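Local coordinates for protein ammonium transporter (Kuenenia stuttgartiensis, PDB 6EU6) that probably senses ammonium at the membrane through an ammonium-transporter-type domain and passes the signal on to a histidine kinase, at residues 215-218 / 219-223; 235-238 / 239-243; 348-352 / 353-357. All blocks are in the same frame, centred on the assembly; numbering follows the deposited sequence.

Interaction 1: residues 215-218 / 219-223; sequences FLWF and GWFGF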
loop_
_atom_site.group_PDB
_atom_site.type_symbol
_atom_site.label_atom_id
_atom_site.label_comp_id
_atom_site.label_asym_id
_atom_site.label_seq_id
_atom_site.Cartn_x
_atom_site.Cartn_y
_atom_site.Cartn_z
ATOM N N PHE A 215 1.148 -6.210 -4.813
ATOM C CA PHE A 215 0.484 -4.958 -5.019
ATOM C C PHE A 215 -0.597 -5.051 -6.070
ATOM O O PHE A 215 -1.657 -4.417 -5.973
ATOM C CB PHE A 215 1.430 -3.869 -5.554
ATOM C CG PHE A 215 2.257 -3.248 -4.514
ATOM C CD1 PHE A 215 1.666 -2.518 -3.512
ATOM C CD2 PHE A 215 3.659 -3.317 -4.594
ATOM C CE1 PHE A 215 2.465 -1.910 -2.536
ATOM C CE2 PHE A 215 4.444 -2.748 -3.624
ATOM C CZ PHE A 215 3.836 -2.076 -2.572
ATOM N N LEU A 216 -0.277 -5.772 -7.144
ATOM C CA LEU A 216 -1.231 -5.922 -8.235
ATOM C C LEU A 216 -2.460 -6.650 -7.771
ATOM O O LEU A 216 -3.595 -6.266 -8.095
ATOM C CB LEU A 216 -0.584 -6.616 -9.428
ATOM C CG LEU A 216 0.465 -5.737 -10.184
ATOM C CD1 LEU A 216 1.201 -6.578 -11.238
ATOM C CD2 LEU A 216 -0.183 -4.569 -10.866
ATOM N N TRP A 217 -2.209 -7.719 -7.035
ATOM C CA TRP A 217 -3.304 -8.581 -6.510
ATOM C C TRP A 217 -4.230 -7.740 -5.567
ATOM O O TRP A 217 -5.480 -7.719 -5.671
ATOM C CB TRP A 217 -2.641 -9.771 -5.844
ATOM C CG TRP A 217 -3.482 -10.905 -5.240
ATOM C CD1 TRP A 217 -4.762 -10.860 -4.812
ATOM C CD2 TRP A 217 -3.026 -12.230 -5.005
ATOM N NE1 TRP A 217 -5.119 -12.087 -4.243
ATOM C CE2 TRP A 217 -4.072 -12.942 -4.374
ATOM C CE3 TRP A 217 -1.821 -12.860 -5.208
ATOM C CZ2 TRP A 217 -3.955 -14.259 -3.980
ATOM C CZ3 TRP A 217 -1.687 -14.179 -4.812
ATOM C CH2 TRP A 217 -2.765 -14.873 -4.214
ATOM N N PHE A 218 -3.605 -7.022 -4.638
ATOM C CA PHE A 218 -4.301 -6.084 -3.777
ATOM C C PHE A 218 -5.093 -5.084 -4.565
ATOM O O PHE A 218 -6.262 -4.929 -4.351
ATOM C CB PHE A 218 -3.295 -5.333 -2.939
ATOM C CG PHE A 218 -3.875 -4.244 -2.150
ATOM C CD1 PHE A 218 -4.421 -4.496 -0.888
ATOM C CD2 PHE A 218 -3.799 -2.958 -2.595
ATOM C CE1 PHE A 218 -4.924 -3.465 -0.119
ATOM C CE2 PHE A 218 -4.353 -1.898 -1.871
ATOM C CZ PHE A 218 -4.918 -2.151 -0.618
ATOM N N GLY A 219 -4.454 -4.406 -5.489
ATOM C CA GLY A 219 -5.188 -3.502 -6.371
ATOM C C GLY A 219 -6.351 -4.090 -7.137
ATOM O O GLY A 219 -7.376 -3.409 -7.344
ATOM N N TRP A 220 -6.204 -5.342 -7.572
ATOM C CA TRP A 220 -7.285 -6.029 -8.329
ATOM C C TRP A 220 -8.533 -6.194 -7.490
ATOM O O TRP A 220 -9.633 -6.266 -8.036
ATOM C CB TRP A 220 -6.816 -7.404 -8.912
ATOM C CG TRP A 220 -6.602 -7.322 -10.344
ATOM C CD1 TRP A 220 -7.545 -7.004 -11.283
ATOM C CD2 TRP A 220 -5.387 -7.582 -11.068
ATOM N NE1 TRP A 220 -6.964 -7.026 -12.555
ATOM C CE2 TRP A 220 -5.668 -7.412 -12.454
ATOM C CE3 TRP A 220 -4.129 -8.023 -10.705
ATOM C CZ2 TRP A 220 -4.725 -7.597 -13.432
ATOM C CZ3 TRP A 220 -3.181 -8.198 -11.694
ATOM C CH2 TRP A 220 -3.496 -7.975 -13.044
ATOM N N PHE A 221 -8.382 -6.226 -6.148
ATOM C CA PHE A 221 -9.535 -6.191 -5.278
ATOM C C PHE A 221 -10.414 -4.967 -5.506
ATOM O O PHE A 221 -11.695 -5.078 -5.557
ATOM C CB PHE A 221 -9.161 -6.290 -3.775
ATOM C CG PHE A 221 -8.532 -7.613 -3.363
ATOM C CD1 PHE A 221 -8.901 -8.822 -3.960
ATOM C CD2 PHE A 221 -7.542 -7.645 -2.396
ATOM C CE1 PHE A 221 -8.309 -10.009 -3.562
ATOM C CE2 PHE A 221 -6.934 -8.837 -2.028
ATOM C CZ PHE A 221 -7.344 -10.009 -2.608
ATOM N N GLY A 222 -9.758 -3.807 -5.657
ATOM C CA GLY A 222 -10.485 -2.585 -5.990
ATOM C C GLY A 222 -10.985 -2.604 -7.429
ATOM O O GLY A 222 -12.070 -2.138 -7.757
ATOM N N PHE A 223 -10.139 -3.099 -8.306
ATOM C CA PHE A 223 -10.496 -3.175 -9.741
ATOM C C PHE A 223 -11.795 -3.914 -9.945
ATOM O O PHE A 223 -12.752 -3.387 -10.570
ATOM C CB PHE A 223 -9.313 -3.841 -10.436
ATOM C CG PHE A 223 -9.144 -3.468 -11.858
ATOM C CD1 PHE A 223 -9.803 -4.224 -12.837
ATOM C CD2 PHE A 223 -8.201 -2.570 -12.235
ATOM C CE1 PHE A 223 -9.598 -3.921 -14.183
ATOM C CE2 PHE A 223 -8.047 -2.206 -13.574
ATOM C CZ PHE A 223 -8.775 -2.885 -14.532
#
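W217 and F221 pair one turn apart on a buried stretch of helix 206-226 in the ammonium transporter fold. The CZ corner of F221 comes to the edge of the W217 indole, near its plane, with F221 CZ 3.5 Å from W217 NE1. The two ring planes meet obliquely at 69°. A chi1 of -177° sets the W217 indole opposite the backbone N and lets its NE1 edge meet F221. The F221 ring also lies over the backbone: W217 O sits 3.7 Å above its plane, over the ring centre. One residue earlier, W220 CZ3 packs on L216 CB at 3.8 Å. The backbone bond from G219 N to F215 O is nearly straight (2.8 Å, 169°). With an alanine at F221, the W217 edge and the W217 carbonyl would probably lose their aromatic cover, leaving a gap towards the second subunit. W217 NE1 is hydrogen-bonded to OD1 of N243 on helix 234-261, and N243 also touches F221. L216, W217 and W220 pack on helix 266-280. F21 and F98 of the second subunit meet F221 edge-to-face, so this turn belongs to the trimer interface.

Interaction 2: residues 235-238 / 239-243; sequences IGLV and ILNTN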
loop_
_atom_site.group_PDB
_atom_site.type_symbol
_atom_site.label_atom_id
_atom_site.label_comp_id
_atom_site.label_asym_id
_atom_site.label_seq_id
_atom_site.Cartn_x
_atom_site.Cartn_y
_atom_site.Cartn_z
ATOM N N ILE A 235 -20.112 -7.350 -2.597
ATOM C CA ILE A 235 -18.759 -6.865 -2.585
ATOM C C ILE A 235 -17.812 -7.952 -2.069
ATOM O O ILE A 235 -16.786 -8.186 -2.667
ATOM C CB ILE A 235 -18.701 -5.595 -1.733
ATOM C CG1 ILE A 235 -17.399 -4.883 -1.827
ATOM C CG2 ILE A 235 -19.044 -5.877 -0.265
ATOM C CD1 ILE A 235 -17.590 -3.567 -1.088
ATOM N N GLY A 236 -18.197 -8.645 -0.981
ATOM C CA GLY A 236 -17.390 -9.745 -0.447
ATOM C C GLY A 236 -17.260 -10.903 -1.436
ATOM O O GLY A 236 -16.203 -11.538 -1.531
ATOM N N LEU A 237 -18.296 -11.126 -2.215
ATOM C CA LEU A 237 -18.283 -12.212 -3.192
ATOM C C LEU A 237 -17.272 -11.906 -4.269
ATOM O O LEU A 237 -16.510 -12.790 -4.652
ATOM C CB LEU A 237 -19.695 -12.427 -3.797
ATOM C CG LEU A 237 -19.831 -13.401 -4.991
ATOM C CD1 LEU A 237 -19.377 -14.761 -4.584
ATOM C CD2 LEU A 237 -21.301 -13.410 -5.439
ATOM N N VAL A 238 -17.300 -10.669 -4.783
ATOM C CA VAL A 238 -16.433 -10.310 -5.921
ATOM C C VAL A 238 -14.960 -10.434 -5.475
ATOM O O VAL A 238 -14.098 -10.937 -6.189
ATOM C CB VAL A 238 -16.717 -8.888 -6.353
ATOM C CG1 VAL A 238 -15.631 -8.390 -7.290
ATOM C CG2 VAL A 238 -18.085 -8.881 -7.024
ATOM N N ILE A 239 -14.687 -9.891 -4.286
ATOM C CA ILE A 239 -13.286 -9.913 -3.782
ATOM C C ILE A 239 -12.793 -11.312 -3.458
ATOM O O ILE A 239 -11.667 -11.650 -3.760
ATOM C CB ILE A 239 -13.186 -8.933 -2.623
ATOM C CG1 ILE A 239 -13.228 -7.550 -3.279
ATOM C CG2 ILE A 239 -11.897 -9.142 -1.840
ATOM C CD1 ILE A 239 -13.135 -6.338 -2.431
ATOM N N LEU A 240 -13.648 -12.110 -2.834
ATOM C CA LEU A 240 -13.344 -13.507 -2.582
ATOM C C LEU A 240 -13.097 -14.248 -3.887
ATOM O O LEU A 240 -12.087 -14.928 -4.038
ATOM C CB LEU A 240 -14.476 -14.166 -1.787
ATOM C CG LEU A 240 -14.254 -15.673 -1.530
ATOM C CD1 LEU A 240 -12.980 -15.922 -0.671
ATOM C CD2 LEU A 240 -15.454 -16.368 -0.887
ATOM N N ASN A 241 -13.936 -14.025 -4.906
ATOM C CA ASN A 241 -13.665 -14.677 -6.158
ATOM C C ASN A 241 -12.358 -14.203 -6.769
ATOM O O ASN A 241 -11.636 -14.993 -7.399
ATOM C CB ASN A 241 -14.786 -14.416 -7.177
ATOM C CG ASN A 241 -16.058 -15.137 -6.852
ATOM O OD1 ASN A 241 -16.091 -16.136 -6.094
ATOM N ND2 ASN A 241 -17.156 -14.618 -7.416
ATOM N N THR A 242 -12.051 -12.897 -6.675
ATOM C CA THR A 242 -10.809 -12.433 -7.228
ATOM C C THR A 242 -9.628 -13.167 -6.556
ATOM O O THR A 242 -8.739 -13.614 -7.191
ATOM C CB THR A 242 -10.729 -10.905 -7.021
ATOM O OG1 THR A 242 -11.819 -10.317 -7.743
ATOM C CG2 THR A 242 -9.426 -10.353 -7.513
ATOM N N ASN A 243 -9.687 -13.315 -5.231
ATOM C CA ASN A 243 -8.635 -13.942 -4.483
ATOM C C ASN A 243 -8.495 -15.408 -4.861
ATOM O O ASN A 243 -7.373 -15.968 -5.036
ATOM C CB ASN A 243 -8.871 -13.847 -2.999
ATOM C CG ASN A 243 -7.628 -14.205 -2.235
ATOM O OD1 ASN A 243 -6.670 -13.439 -2.193
ATOM N ND2 ASN A 243 -7.639 -15.389 -1.596
#
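T242 is bonded twice to V238 O. T242 OG1 donates to V238 O at 2.8 Å, and T242 N donates to the same oxygen at 2.9 Å. The two donors arrive from opposite faces of the carbonyl plane, so two bonds grip one buried acceptor. The threonine torsion explains this. OG1 lies beside its own backbone N (chi1 -62°), turned back towards the preceding turn, and CG2 takes the other branch.

L237 and N241 form the second pair. Their side chains run obliquely across each other, and L237 CD1 rests 3.6 Å from N241 ND2. The amide carbon N241 CG also lies close to the backbone, 3.2 Å from L237 O. I239 CG1 passes 3.7 Å from I235 O. L240 CB lies 3.2 Å from G236 O. A ladder of i to i+4 bonds holds the backbone; the one from I239 N to I235 O is nearly straight, 168°.

Further out, N241 ND2 donates to S284 O and V287 O in the loop before helix 289-312, a pair of hydrogen bonds that satisfies the buried amide NH2 and probably limits its rotation against L237. N243 ND2 bonds to S55 OG of the second subunit. I239 packs against W12 and F221, and against F98 of the second subunit.

The threonine hydroxyl bonded back to the carbonyl four residues earlier is a familiar motif of transmembrane helices, where it satisfies a polar group without an outside partner. Here it sits on helix 234-261, whose asparagines tie it to neighbouring parts of the transporter fold.

Interaction 3: residues 348-352 / 353-357; sequences AENGS and RMHQL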
loop_
_atom_site.group_PDB
_atom_site.type_symbol
_atom_site.label_atom_id
_atom_site.label_comp_id
_atom_site.label_asym_id
_atom_site.label_seq_id
_atom_site.Cartn_x
_atom_site.Cartn_y
_atom_site.Cartn_z
ATOM N N ALA A 348 -27.097 -12.674 -23.992
ATOM C CA ALA A 348 -27.297 -13.160 -25.346
ATOM C C ALA A 348 -28.786 -13.174 -25.577
ATOM O O ALA A 348 -29.520 -13.676 -24.713
ATOM C CB ALA A 348 -26.754 -14.542 -25.476
ATOM N N GLU A 349 -29.235 -12.609 -26.705
ATOM C CA GLU A 349 -30.676 -12.438 -26.919
ATOM C C GLU A 349 -31.475 -13.706 -26.710
ATOM O O GLU A 349 -32.574 -13.662 -26.173
ATOM C CB GLU A 349 -31.047 -11.855 -28.286
ATOM C CG GLU A 349 -32.582 -11.850 -28.397
ATOM C CD GLU A 349 -33.157 -10.746 -29.233
ATOM O OE1 GLU A 349 -32.490 -10.394 -30.224
ATOM O OE2 GLU A 349 -34.283 -10.274 -28.889
ATOM N N ASN A 350 -30.946 -14.843 -27.096
ATOM C CA ASN A 350 -31.731 -16.055 -26.869
ATOM C C ASN A 350 -31.495 -16.677 -25.507
ATOM O O ASN A 350 -32.008 -17.741 -25.234
ATOM C CB ASN A 350 -31.505 -17.075 -27.997
ATOM C CG ASN A 350 -30.154 -17.775 -27.898
ATOM O OD1 ASN A 350 -29.391 -17.546 -26.947
ATOM N ND2 ASN A 350 -29.862 -18.655 -28.864
ATOM N N GLY A 351 -30.707 -16.055 -24.646
ATOM C CA GLY A 351 -30.552 -16.570 -23.264
ATOM C C GLY A 351 -29.573 -17.719 -23.088
ATOM O O GLY A 351 -29.354 -18.149 -21.994
ATOM N N SER A 352 -28.938 -18.209 -24.156
ATOM C CA SER A 352 -28.078 -19.355 -24.036
ATOM C C SER A 352 -26.545 -19.097 -23.930
ATOM O O SER A 352 -26.034 -18.085 -24.442
ATOM C CB SER A 352 -28.285 -20.223 -25.267
ATOM O OG SER A 352 -27.605 -19.703 -26.380
ATOM N N ARG A 353 -25.851 -20.084 -23.368
ATOM C CA ARG A 353 -24.401 -20.073 -23.193
ATOM C C ARG A 353 -23.645 -20.173 -24.494
ATOM O O ARG A 353 -22.650 -19.464 -24.718
ATOM C CB ARG A 353 -23.922 -21.204 -22.256
ATOM C CG ARG A 353 -24.473 -21.114 -20.832
ATOM C CD ARG A 353 -23.679 -21.978 -19.825
ATOM N NE ARG A 353 -24.266 -21.786 -18.513
ATOM C CZ ARG A 353 -24.002 -20.765 -17.704
ATOM N NH1 ARG A 353 -23.073 -19.873 -17.993
ATOM N NH2 ARG A 353 -24.669 -20.625 -16.599
ATOM N N MET A 354 -24.124 -21.033 -25.382
ATOM C CA MET A 354 -23.585 -21.147 -26.725
ATOM C C MET A 354 -23.609 -19.819 -27.456
ATOM O O MET A 354 -22.634 -19.390 -28.052
ATOM C CB MET A 354 -24.442 -22.099 -27.536
ATOM C CG MET A 354 -23.784 -22.493 -28.823
ATOM S SD MET A 354 -23.095 -24.135 -28.633
ATOM C CE MET A 354 -24.591 -25.137 -28.552
ATOM N N HIS A 355 -24.728 -19.157 -27.385
ATOM C CA HIS A 355 -24.895 -17.906 -28.081
ATOM C C HIS A 355 -24.004 -16.868 -27.345
ATOM O O HIS A 355 -23.326 -16.129 -27.964
ATOM C CB HIS A 355 -26.369 -17.512 -28.025
ATOM C CG HIS A 355 -26.789 -16.513 -29.053
ATOM N ND1 HIS A 355 -27.374 -16.880 -30.245
ATOM C CD2 HIS A 355 -26.752 -15.157 -29.055
ATOM C CE1 HIS A 355 -27.657 -15.794 -30.946
ATOM N NE2 HIS A 355 -27.282 -14.736 -30.250
ATOM N N GLN A 356 -24.038 -16.805 -26.010
ATOM C CA GLN A 356 -23.130 -15.871 -25.297
ATOM C C GLN A 356 -21.675 -16.112 -25.643
ATOM O O GLN A 356 -20.902 -15.148 -25.793
ATOM C CB GLN A 356 -23.328 -15.987 -23.793
ATOM C CG GLN A 356 -22.648 -14.876 -23.024
ATOM C CD GLN A 356 -23.382 -13.593 -23.220
ATOM O OE1 GLN A 356 -24.576 -13.521 -22.935
ATOM N NE2 GLN A 356 -22.693 -12.569 -23.658
ATOM N N LEU A 357 -21.271 -17.378 -25.817
ATOM C CA LEU A 357 -19.910 -17.682 -26.195
ATOM C C LEU A 357 -19.553 -17.051 -27.530
ATOM O O LEU A 357 -18.396 -16.644 -27.745
ATOM C CB LEU A 357 -19.676 -19.175 -26.269
ATOM C CG LEU A 357 -18.253 -19.649 -26.404
ATOM C CD1 LEU A 357 -17.327 -19.145 -25.266
ATOM C CD2 LEU A 357 -18.224 -21.166 -26.463
#
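The N350 amide and the H355 imidazole cross obliquely, their planes 54° apart. N350 OD1 lies 3.2 Å from H355 CB. N350 ND2 lies near H355 ND1 without a hydrogen bond. A348 CB approaches CD2 of the H355 ring obliquely, 3.6 Å away, from the same side of its plane as N350. N350 OD1 takes two bonds from S352, from its N and its OG, each 2.9 Å long and from the same face of the amide. S352 OG gives its proton to N350 and in turn accepts H355 N at 3.1 Å. Its chi1 of 78° puts OG between the backbone N and the carbonyl carbon, where it reaches both. S352 O receives Q356 N at 2.8 Å, a nearly straight bond of 167°. The Q356 chain bends at chi2 and brings OE1 to A348 N, 2.9 Å away. OE1 also accepts L347 N; NE2 donates to G160 O. R353 NH1 and NH2 donate to A338 O and A341 O, at and just past the end of helix 322-340. A type I turn from A348 to G351, with glycine at a positive phi, overlaps an Asx turn at N350. S352 is the N-cap of helix 353-385.

In the fold
Interactions 1 and 2 are buried and touch directly. They lie on successive helices, 206-226 and 234-261, and a side-chain hydrogen bond ties the two together. Both also meet the second subunit. Interaction 1 is mostly aromatic. Interaction 2 mixes aliphatic side chains with threonine and asparagine, whose hydrogen bonds run to the backbone, to a neighbouring helix and loop, and to the second subunit. Interaction 3 stands apart, with its nearest atoms about 18 Å from interaction 1 and about 13 Å from interaction 2. It is partly exposed, touches no other chain of the assembly and starts helix 353-385. Its chemistry is polar: side chains cap a helix start and shape a loop.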